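Local coordinates for putative uncharacterized protein (PDB 3PGB) that probably oxidises primary amines, as a copper- and topaquinone-dependent amine oxidase that assembles from two copies of the chain, at residues 244-255 against 305-314; 545-553 against 683-691. All blocks are in the same frame, centred on the assembly; numbering follows the deposited sequence.

Interaction 1 of 2, residues 244-255 against 305-314; sequences ADDEFDSETLLP and NVDGAWAHTE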
loop_
_atom_site.group_PDB
_atom_site.type_symbol
_atom_site.label_atom_id
_atom_site.label_comp_id
_atom_site.label_asym_id
_atom_site.label_seq_id
_atom_site.Cartn_x
_atom_site.Cartn_y
_atom_site.Cartn_z
ATOM N N ALA A 244 -33.939 11.983 1.661
ATOM C CA ALA A 244 -33.676 11.149 0.493
ATOM C C ALA A 244 -34.971 10.521 0.029
ATOM O O ALA A 244 -35.924 10.411 0.802
ATOM C CB ALA A 244 -32.661 10.061 0.825
ATOM N N ASP A 245 -34.999 10.100 -1.232
ATOM C CA ASP A 245 -36.148 9.378 -1.779
ATOM C C ASP A 245 -36.296 8.038 -1.061
ATOM O O ASP A 245 -35.350 7.547 -0.436
ATOM C CB ASP A 245 -35.983 9.152 -3.287
ATOM C CG ASP A 245 -35.865 10.459 -4.079
ATOM O OD1 ASP A 245 -36.410 11.492 -3.632
ATOM O OD2 ASP A 245 -35.223 10.441 -5.157
ATOM N N ASP A 246 -37.486 7.453 -1.146
ATOM C CA ASP A 246 -37.774 6.190 -0.461
ATOM C C ASP A 246 -36.821 5.089 -0.920
ATOM O O ASP A 246 -36.621 4.893 -2.117
ATOM C CB ASP A 246 -39.223 5.758 -0.722
ATOM C CG ASP A 246 -40.248 6.751 -0.175
ATOM O OD1 ASP A 246 -39.933 7.468 0.806
ATOM O OD2 ASP A 246 -41.373 6.805 -0.730
ATOM N N GLU A 247 -36.235 4.376 0.038
ATOM C CA GLU A 247 -35.304 3.275 -0.254
ATOM C C GLU A 247 -33.967 3.734 -0.872
ATOM O O GLU A 247 -33.340 3.002 -1.648
ATOM C CB GLU A 247 -35.983 2.160 -1.097
ATOM C CG GLU A 247 -37.033 1.347 -0.310
ATOM C CD GLU A 247 -37.249 -0.065 -0.859
ATOM O OE1 GLU A 247 -36.733 -1.039 -0.245
ATOM O OE2 GLU A 247 -37.932 -0.200 -1.904
ATOM N N PHE A 248 -33.538 4.942 -0.511
ATOM C CA PHE A 248 -32.165 5.405 -0.752
ATOM C C PHE A 248 -31.591 5.999 0.542
ATOM O O PHE A 248 -32.328 6.565 1.343
ATOM C CB PHE A 248 -32.129 6.422 -1.891
ATOM C CG PHE A 248 -32.396 5.820 -3.247
ATOM C CD1 PHE A 248 -31.435 5.025 -3.869
ATOM C CD2 PHE A 248 -33.608 6.042 -3.903
ATOM C CE1 PHE A 248 -31.668 4.466 -5.119
ATOM C CE2 PHE A 248 -33.855 5.483 -5.157
ATOM C CZ PHE A 248 -32.880 4.693 -5.766
ATOM N N ASP A 249 -30.285 5.858 0.751
ATOM C CA ASP A 249 -29.654 6.302 2.002
ATOM C C ASP A 249 -28.723 7.502 1.768
ATOM O O ASP A 249 -27.573 7.518 2.220
ATOM C CB ASP A 249 -28.890 5.133 2.645
ATOM C CG ASP A 249 -28.660 5.327 4.137
ATOM O OD1 ASP A 249 -29.571 5.817 4.832
ATOM O OD2 ASP A 249 -27.567 4.976 4.614
ATOM N N SER A 250 -29.243 8.522 1.091
ATOM C CA SER A 250 -28.410 9.602 0.573
ATOM C C SER A 250 -28.539 10.947 1.315
ATOM O O SER A 250 -28.072 11.967 0.811
ATOM C CB SER A 250 -28.738 9.798 -0.908
ATOM O OG SER A 250 -30.083 10.214 -1.074
ATOM N N GLU A 251 -29.133 10.955 2.508
ATOM C CA GLU A 251 -29.417 12.215 3.201
ATOM C C GLU A 251 -28.162 13.009 3.549
ATOM O O GLU A 251 -28.165 14.240 3.465
ATOM C CB GLU A 251 -30.236 11.985 4.469
ATOM C CG GLU A 251 -30.622 13.296 5.176
ATOM C CD GLU A 251 -31.620 13.103 6.301
ATOM O OE1 GLU A 251 -31.427 13.733 7.362
ATOM O OE2 GLU A 251 -32.585 12.323 6.133
ATOM N N THR A 252 -27.091 12.314 3.929
ATOM C CA THR A 252 -25.842 12.989 4.283
ATOM C C THR A 252 -25.208 13.746 3.098
ATOM O O THR A 252 -24.258 14.489 3.297
ATOM C CB THR A 252 -24.799 12.021 4.915
ATOM O OG1 THR A 252 -24.266 11.141 3.916
ATOM C CG2 THR A 252 -25.419 11.208 6.047
ATOM N N LEU A 253 -25.728 13.551 1.885
ATOM C CA LEU A 253 -25.380 14.380 0.721
ATOM C C LEU A 253 -26.334 15.556 0.469
ATOM O O LEU A 253 -26.215 16.216 -0.558
ATOM C CB LEU A 253 -25.348 13.531 -0.554
ATOM C CG LEU A 253 -24.345 12.379 -0.608
ATOM C CD1 LEU A 253 -24.386 11.733 -1.986
ATOM C CD2 LEU A 253 -22.937 12.850 -0.260
ATOM N N LEU A 254 -27.257 15.829 1.392
ATOM C CA LEU A 254 -28.323 16.810 1.157
ATOM C C LEU A 254 -28.439 17.922 2.222
ATOM O O LEU A 254 -29.538 18.227 2.676
ATOM C CB LEU A 254 -29.666 16.071 1.042
ATOM C CG LEU A 254 -29.719 14.910 0.044
ATOM C CD1 LEU A 254 -31.073 14.217 0.108
ATOM C CD2 LEU A 254 -29.406 15.389 -1.386
ATOM N N PRO A 255 -27.314 18.552 2.606
ATOM C CA PRO A 255 -27.402 19.673 3.551
ATOM C C PRO A 255 -28.122 20.875 2.941
ATOM O O PRO A 255 -28.118 21.030 1.717
ATOM C CB PRO A 255 -25.936 20.013 3.825
ATOM C CG PRO A 255 -25.206 19.559 2.608
ATOM C CD PRO A 255 -25.937 18.346 2.124
ATOM N N ASN A 305 -29.871 21.258 -1.979
ATOM C CA ASN A 305 -29.438 20.022 -2.598
ATOM C C ASN A 305 -30.633 19.083 -2.587
ATOM O O ASN A 305 -31.156 18.776 -1.526
ATOM C CB ASN A 305 -28.276 19.406 -1.818
ATOM C CG ASN A 305 -27.020 20.254 -1.873
ATOM O OD1 ASN A 305 -26.365 20.347 -2.914
ATOM N ND2 ASN A 305 -26.667 20.866 -0.751
ATOM N N VAL A 306 -31.077 18.641 -3.760
ATOM C CA VAL A 306 -32.187 17.696 -3.847
ATOM C C VAL A 306 -31.703 16.345 -4.369
ATOM O O VAL A 306 -30.824 16.273 -5.235
ATOM C CB VAL A 306 -33.339 18.239 -4.721
ATOM C CG1 VAL A 306 -33.657 19.674 -4.332
ATOM C CG2 VAL A 306 -32.996 18.151 -6.192
ATOM N N ASP A 307 -32.285 15.280 -3.828
ATOM C CA ASP A 307 -31.886 13.924 -4.169
ATOM C C ASP A 307 -32.151 13.609 -5.637
ATOM O O ASP A 307 -33.088 14.129 -6.243
ATOM C CB ASP A 307 -32.607 12.900 -3.275
ATOM C CG ASP A 307 -31.868 11.564 -3.194
ATOM O OD1 ASP A 307 -30.622 11.569 -3.250
ATOM O OD2 ASP A 307 -32.525 10.507 -3.056
ATOM N N GLY A 308 -31.304 12.749 -6.189
ATOM C CA GLY A 308 -31.384 12.337 -7.585
ATOM C C GLY A 308 -30.361 11.256 -7.854
ATOM O O GLY A 308 -29.562 10.914 -6.972
ATOM N N ALA A 309 -30.376 10.714 -9.069
ATOM C CA ALA A 309 -29.475 9.614 -9.458
ATOM C C ALA A 309 -28.016 9.852 -9.046
ATOM O O ALA A 309 -27.316 8.913 -8.654
ATOM C CB ALA A 309 -29.560 9.369 -10.964
ATOM N N TRP A 310 -27.580 11.109 -9.141
ATOM C CA TRP A 310 -26.229 11.528 -8.752
ATOM C C TRP A 310 -25.830 11.090 -7.341
ATOM O O TRP A 310 -24.654 10.827 -7.090
ATOM C CB TRP A 310 -26.093 13.054 -8.865
ATOM C CG TRP A 310 -26.901 13.834 -7.849
ATOM C CD1 TRP A 310 -28.198 14.247 -7.969
ATOM C CD2 TRP A 310 -26.455 14.293 -6.563
ATOM N NE1 TRP A 310 -28.587 14.941 -6.841
ATOM C CE2 TRP A 310 -27.536 14.982 -5.965
ATOM C CE3 TRP A 310 -25.247 14.198 -5.866
ATOM C CZ2 TRP A 310 -27.444 15.561 -4.702
ATOM C CZ3 TRP A 310 -25.158 14.779 -4.608
ATOM C CH2 TRP A 310 -26.252 15.451 -4.042
ATOM N N ALA A 311 -26.805 11.027 -6.430
ATOM C CA ALA A 311 -26.564 10.624 -5.037
ATOM C C ALA A 311 -26.882 9.152 -4.748
ATOM O O ALA A 311 -26.791 8.714 -3.601
ATOM C CB ALA A 311 -27.363 11.518 -4.092
ATOM N N HIS A 312 -27.246 8.393 -5.778
ATOM C CA HIS A 312 -27.636 6.996 -5.607
ATOM C C HIS A 312 -26.556 6.056 -6.131
ATOM O O HIS A 312 -25.775 6.424 -6.996
ATOM C CB HIS A 312 -28.960 6.734 -6.317
ATOM C CG HIS A 312 -30.107 7.514 -5.757
ATOM N ND1 HIS A 312 -31.329 7.598 -6.389
ATOM C CD2 HIS A 312 -30.218 8.250 -4.626
ATOM C CE1 HIS A 312 -32.143 8.343 -5.667
ATOM N NE2 HIS A 312 -31.494 8.751 -4.592
ATOM N N THR A 313 -26.538 4.832 -5.613
ATOM C CA THR A 313 -25.442 3.887 -5.861
ATOM C C THR A 313 -25.676 2.942 -7.039
ATOM O O THR A 313 -24.752 2.245 -7.461
ATOM C CB THR A 313 -25.181 3.044 -4.613
ATOM O OG1 THR A 313 -26.393 2.380 -4.231
ATOM C CG2 THR A 313 -24.708 3.932 -3.472
ATOM N N GLU A 314 -26.911 2.909 -7.540
ATOM C CA GLU A 314 -27.289 2.156 -8.746
ATOM C C GLU A 314 -26.331 2.379 -9.924
ATOM O O GLU A 314 -25.666 3.415 -10.016
ATOM C CB GLU A 314 -28.712 2.564 -9.187
ATOM C CG GLU A 314 -28.850 4.078 -9.539
ATOM C CD GLU A 314 -30.290 4.540 -9.855
ATOM O OE1 GLU A 314 -30.428 5.604 -10.512
ATOM O OE2 GLU A 314 -31.271 3.863 -9.448
#
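Phe248 lies flat on His312: the ring planes differ by 6° and the centroids are 3.4 Å apart, so this is a face-to-face stack with almost complete overlap. The opposite face of the imidazole is covered by Gly308 O, and polar atoms meet the ring at its edge. There His312 NE2 donates to Asp307 OD2 (2.6 Å), nearly in the ring plane but from above the carboxylate plane.

Asp307 gathers the polar contacts. With CG anti to its backbone N (chi1 -158°), the carboxylate reaches into the other loop. Asp245 N bonds OD2 of Asp307 at 3.1 Å and an almost straight 176°, from the face opposite His312, while Ser250 OG donates to Asp307 OD1 at 2.6 Å. Three donors thus grip one carboxylate and fix its rotation, and they would partly offset the nearby like charge of Asp245. A further bond runs from Asn305 ND2 to Pro255 O (2.9 Å); the same nitrogen also donates to Ser526 O.

Apolar contacts fill the other end. Leu253 CD1 meets Ala311 CB at 3.7 Å, and Leu254 CD2 approaches Trp310 CZ2 at 3.9 Å. The indole is held by its NE1, bonded in plane to Val306 O.

The 244-255 loop joins strands 235-242 and 255-263, and the 305-314 segment follows helix 287-294. Trp310 stacks on His524, and Leu254 and Pro255 rest on strand 235-242. The second subunit packs Arg738 on Phe248 and Arg750 on Glu314, placing this pair of loops at the dimer interface.

Interaction 2 of 2, residues 545-553 against 683-691; sequences LGPNNTIEL and LNQTDLVVW. With CA (calcium ion), chain F; NAG (2-acetamido-2-deoxy-beta-D-glucopyranose), chain C.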
loop_
_atom_site.group_PDB
_atom_site.type_symbol
_atom_site.label_atom_id
_atom_site.label_comp_id
_atom_site.label_asym_id
_atom_site.label_seq_id
_atom_site.Cartn_x
_atom_site.Cartn_y
_atom_site.Cartn_z
ATOM N N LEU A 545 8.527 -13.360 22.177
ATOM C CA LEU A 545 9.256 -14.384 22.923
ATOM C C LEU A 545 9.128 -14.146 24.436
ATOM O O LEU A 545 10.096 -14.289 25.183
ATOM C CB LEU A 545 10.728 -14.421 22.482
ATOM C CG LEU A 545 10.982 -14.752 21.003
ATOM C CD1 LEU A 545 12.421 -14.439 20.570
ATOM C CD2 LEU A 545 10.637 -16.215 20.707
ATOM N N GLY A 546 7.922 -13.787 24.869
ATOM C CA GLY A 546 7.658 -13.436 26.262
ATOM C C GLY A 546 7.230 -11.983 26.403
ATOM O O GLY A 546 7.358 -11.198 25.465
ATOM N N PRO A 547 6.732 -11.604 27.587
ATOM C CA PRO A 547 6.224 -10.255 27.795
ATOM C C PRO A 547 7.312 -9.173 27.851
ATOM O O PRO A 547 7.059 -8.035 27.443
ATOM C CB PRO A 547 5.485 -10.364 29.132
ATOM C CG PRO A 547 6.169 -11.466 29.864
ATOM C CD PRO A 547 6.704 -12.412 28.821
ATOM N N ASN A 548 8.505 -9.514 28.342
ATOM C CA ASN A 548 9.577 -8.514 28.513
ATOM C C ASN A 548 10.201 -8.086 27.169
ATOM O O ASN A 548 11.092 -8.765 26.651
ATOM C CB ASN A 548 10.667 -9.034 29.475
ATOM C CG ASN A 548 10.159 -9.226 30.918
ATOM O OD1 ASN A 548 9.162 -8.631 31.330
ATOM N ND2 ASN A 548 10.868 -10.047 31.691
ATOM N N ASN A 549 9.720 -6.963 26.619
ATOM C CA ASN A 549 10.177 -6.439 25.320
ATOM C C ASN A 549 10.737 -5.006 25.378
ATOM O O ASN A 549 10.600 -4.314 26.393
ATOM C CB ASN A 549 9.023 -6.459 24.315
ATOM C CG ASN A 549 8.505 -7.855 24.035
ATOM O OD1 ASN A 549 7.394 -8.017 23.521
ATOM N ND2 ASN A 549 9.299 -8.871 24.364
ATOM N N THR A 550 11.359 -4.576 24.274
ATOM C CA THR A 550 11.836 -3.198 24.109
ATOM C C THR A 550 11.575 -2.702 22.688
ATOM O O THR A 550 11.657 -3.475 21.738
ATOM C CB THR A 550 13.355 -3.078 24.377
ATOM O OG1 THR A 550 13.681 -3.687 25.632
ATOM C CG2 THR A 550 13.788 -1.610 24.390
ATOM N N ILE A 551 11.265 -1.416 22.543
ATOM C CA ILE A 551 11.138 -0.808 21.224
ATOM C C ILE A 551 12.500 -0.304 20.774
ATOM O O ILE A 551 13.147 0.443 21.496
ATOM C CB ILE A 551 10.161 0.377 21.215
ATOM C CG1 ILE A 551 8.739 -0.086 21.556
ATOM C CG2 ILE A 551 10.197 1.076 19.867
ATOM C CD1 ILE A 551 8.218 -1.220 20.706
ATOM N N GLU A 552 12.939 -0.725 19.591
ATOM C CA GLU A 552 14.187 -0.236 19.023
ATOM C C GLU A 552 13.863 0.543 17.765
ATOM O O GLU A 552 13.066 0.091 16.941
ATOM C CB GLU A 552 15.148 -1.374 18.689
ATOM C CG GLU A 552 16.535 -0.874 18.272
ATOM C CD GLU A 552 17.523 -1.989 17.974
ATOM O OE1 GLU A 552 18.749 -1.736 18.009
ATOM O OE2 GLU A 552 17.082 -3.123 17.700
ATOM N N LEU A 553 14.477 1.716 17.638
ATOM C CA LEU A 553 14.375 2.523 16.433
ATOM C C LEU A 553 15.660 2.326 15.653
ATOM O O LEU A 553 16.752 2.585 16.166
ATOM C CB LEU A 553 14.175 4.003 16.771
ATOM C CG LEU A 553 12.994 4.325 17.692
ATOM C CD1 LEU A 553 12.974 5.811 18.042
ATOM C CD2 LEU A 553 11.682 3.894 17.058
ATOM N N LEU A 683 10.135 1.396 29.666
ATOM C CA LEU A 683 9.785 0.493 28.577
ATOM C C LEU A 683 11.020 -0.304 28.151
ATOM O O LEU A 683 11.066 -0.841 27.043
ATOM C CB LEU A 683 9.203 1.282 27.394
ATOM C CG LEU A 683 7.959 2.136 27.680
ATOM C CD1 LEU A 683 7.624 3.003 26.481
ATOM C CD2 LEU A 683 6.759 1.274 28.073
ATOM N N ASN A 684 12.013 -0.388 29.038
ATOM C CA ASN A 684 13.191 -1.222 28.799
ATOM C C ASN A 684 12.978 -2.638 29.331
ATOM O O ASN A 684 13.031 -2.868 30.532
ATOM C CB ASN A 684 14.434 -0.615 29.442
ATOM C CG ASN A 684 15.703 -1.349 29.053
ATOM O OD1 ASN A 684 15.992 -1.519 27.868
ATOM N ND2 ASN A 684 16.467 -1.784 30.044
ATOM N N GLN A 685 12.743 -3.578 28.419
ATOM C CA GLN A 685 12.483 -4.977 28.757
ATOM C C GLN A 685 11.403 -5.144 29.822
ATOM O O GLN A 685 11.595 -5.826 30.831
ATOM C CB GLN A 685 13.782 -5.689 29.143
ATOM C CG GLN A 685 14.677 -5.947 27.951
ATOM C CD GLN A 685 14.036 -6.856 26.930
ATOM O OE1 GLN A 685 13.676 -6.422 25.838
ATOM N NE2 GLN A 685 13.885 -8.129 27.280
ATOM N N THR A 686 10.270 -4.496 29.579
ATOM C CA THR A 686 9.055 -4.721 30.348
ATOM C C THR A 686 7.955 -5.059 29.359
ATOM O O THR A 686 8.198 -5.081 28.149
ATOM C CB THR A 686 8.643 -3.475 31.161
ATOM O OG1 THR A 686 8.112 -2.475 30.285
ATOM C CG2 THR A 686 9.839 -2.908 31.925
ATOM N N ASP A 687 6.752 -5.322 29.875
ATOM C CA ASP A 687 5.597 -5.622 29.033
ATOM C C ASP A 687 5.058 -4.324 28.448
ATOM O O ASP A 687 4.536 -3.479 29.165
ATOM C CB ASP A 687 4.515 -6.354 29.842
ATOM C CG ASP A 687 3.371 -6.888 28.974
ATOM O OD1 ASP A 687 3.220 -6.440 27.812
ATOM O OD2 ASP A 687 2.622 -7.768 29.458
ATOM N N LEU A 688 5.179 -4.172 27.136
ATOM C CA LEU A 688 4.722 -2.952 26.470
ATOM C C LEU A 688 3.526 -3.229 25.567
ATOM O O LEU A 688 3.278 -4.374 25.171
ATOM C CB LEU A 688 5.869 -2.288 25.689
ATOM C CG LEU A 688 6.749 -3.153 24.785
ATOM C CD1 LEU A 688 5.985 -3.584 23.538
ATOM C CD2 LEU A 688 8.039 -2.412 24.409
ATOM N N VAL A 689 2.776 -2.172 25.275
ATOM C CA VAL A 689 1.684 -2.218 24.318
ATOM C C VAL A 689 1.953 -1.149 23.273
ATOM O O VAL A 689 2.217 0.006 23.615
ATOM C CB VAL A 689 0.334 -1.924 24.990
ATOM C CG1 VAL A 689 -0.795 -1.975 23.970
ATOM C CG2 VAL A 689 0.083 -2.895 26.106
ATOM N N VAL A 690 1.908 -1.533 22.002
ATOM C CA VAL A 690 2.044 -0.581 20.915
ATOM C C VAL A 690 0.646 -0.201 20.438
ATOM O O VAL A 690 -0.131 -1.058 20.037
ATOM C CB VAL A 690 2.865 -1.164 19.766
ATOM C CG1 VAL A 690 3.050 -0.127 18.660
ATOM C CG2 VAL A 690 4.208 -1.648 20.284
ATOM N N TRP A 691 0.335 1.090 20.523
ATOM C CA TRP A 691 -0.938 1.637 20.068
ATOM C C TRP A 691 -0.722 2.303 18.705
ATOM O O TRP A 691 0.036 3.262 18.599
ATOM C CB TRP A 691 -1.468 2.664 21.079
ATOM C CG TRP A 691 -1.532 2.167 22.490
ATOM C CD1 TRP A 691 -0.537 2.210 23.420
ATOM C CD2 TRP A 691 -2.653 1.556 23.137
ATOM N NE1 TRP A 691 -0.964 1.660 24.604
ATOM C CE2 TRP A 691 -2.261 1.251 24.456
ATOM C CE3 TRP A 691 -3.950 1.236 22.730
ATOM C CZ2 TRP A 691 -3.120 0.642 25.371
ATOM C CZ3 TRP A 691 -4.802 0.632 23.641
ATOM C CH2 TRP A 691 -4.384 0.344 24.946
HETATM CA CA CA F . 3.334 -6.759 25.492
HETATM C C1 NAG C . 17.688 -2.491 29.757
HETATM C C2 NAG C . 18.640 -2.315 30.927
HETATM C C3 NAG C . 19.951 -2.998 30.560
HETATM C C4 NAG C . 19.726 -4.479 30.270
HETATM C C5 NAG C . 18.527 -4.712 29.346
HETATM C C6 NAG C . 17.998 -6.121 29.550
HETATM C C7 NAG C . 18.801 -0.345 32.401
HETATM C C8 NAG C . 19.055 1.135 32.472
HETATM N N2 NAG C . 18.853 -0.898 31.184
HETATM O O3 NAG C . 20.865 -2.852 31.622
HETATM O O4 NAG C . 20.880 -5.013 29.641
HETATM O O5 NAG C . 17.421 -3.860 29.559
HETATM O O6 NAG C . 18.565 -6.930 28.557
HETATM O O7 NAG C . 18.568 -0.976 33.434
HETATM O O HOH W 1 5.846 -6.587 25.324
HETATM O O HOH W 2 11.265 0.382 24.676
#
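Thr550 and Gln685 meet at about a right angle. Thr550 OG1 donates to Gln685 OE1 at 2.7 Å, in the carbonyl plane and on a lone pair, and accepts from Gln685 N at 2.9 Å. Gln685 folds back at chi2 (-62°) to bring its amide to this hydroxyl; its NE2 is also bonded to Asn603. Next to it, Asn549 N donates to Thr686 O from above the carbonyl plane (2.9 Å).

On the apolar side, Leu688 points CD2 obliquely across Ile551, 3.7 Å from its CG1, and Ile551 CD1 continues to Val690 CG2.

Asp687 faces Pro547, with its CA-H directed at Pro547 O. Its OD1 binds calcium at 2.3 Å, while OD2 forms a salt bridge with Lys114. One water bound to the metal donates to Pro547 O and Asn549 OD1 and accepts from Leu688 N, so the 545-553 segment reaches the ion through water. Asn684 ND2 is covalently linked to an N-acetylglucosamine, whose C6 touches Gln685 CG.

The arrangement is a short antiparallel bridge at Asn549 and Thr686, from which the strands splay (axes 56° apart), beside a calcium site, which Leu688 O, Asp541, Phe542 and Asp543 complete in the copper amine oxidase enzyme domain.

In the fold
Interaction 1 closes before interaction 2 opens along the chain, and the two lie on opposite sides of its centre. Their centres are 49 Å apart and their nearest atoms about 29 Å, so they do not touch. Interaction 1 belongs to the DUF1965 range, beside the five-stranded antiparallel sheet of residues 219-284, whereas interaction 2 joins strands 548-562 and 686-698 of the enzyme domain. Both are related to the copper site only at a distance: strand 686-698 runs on from interaction 2 to the copper ligand His698, and the side chain of Leu253 in interaction 1 is about 11 Å from the copper ion. Only interaction 1 meets the second subunit; interaction 2 carries calcium and a glycan.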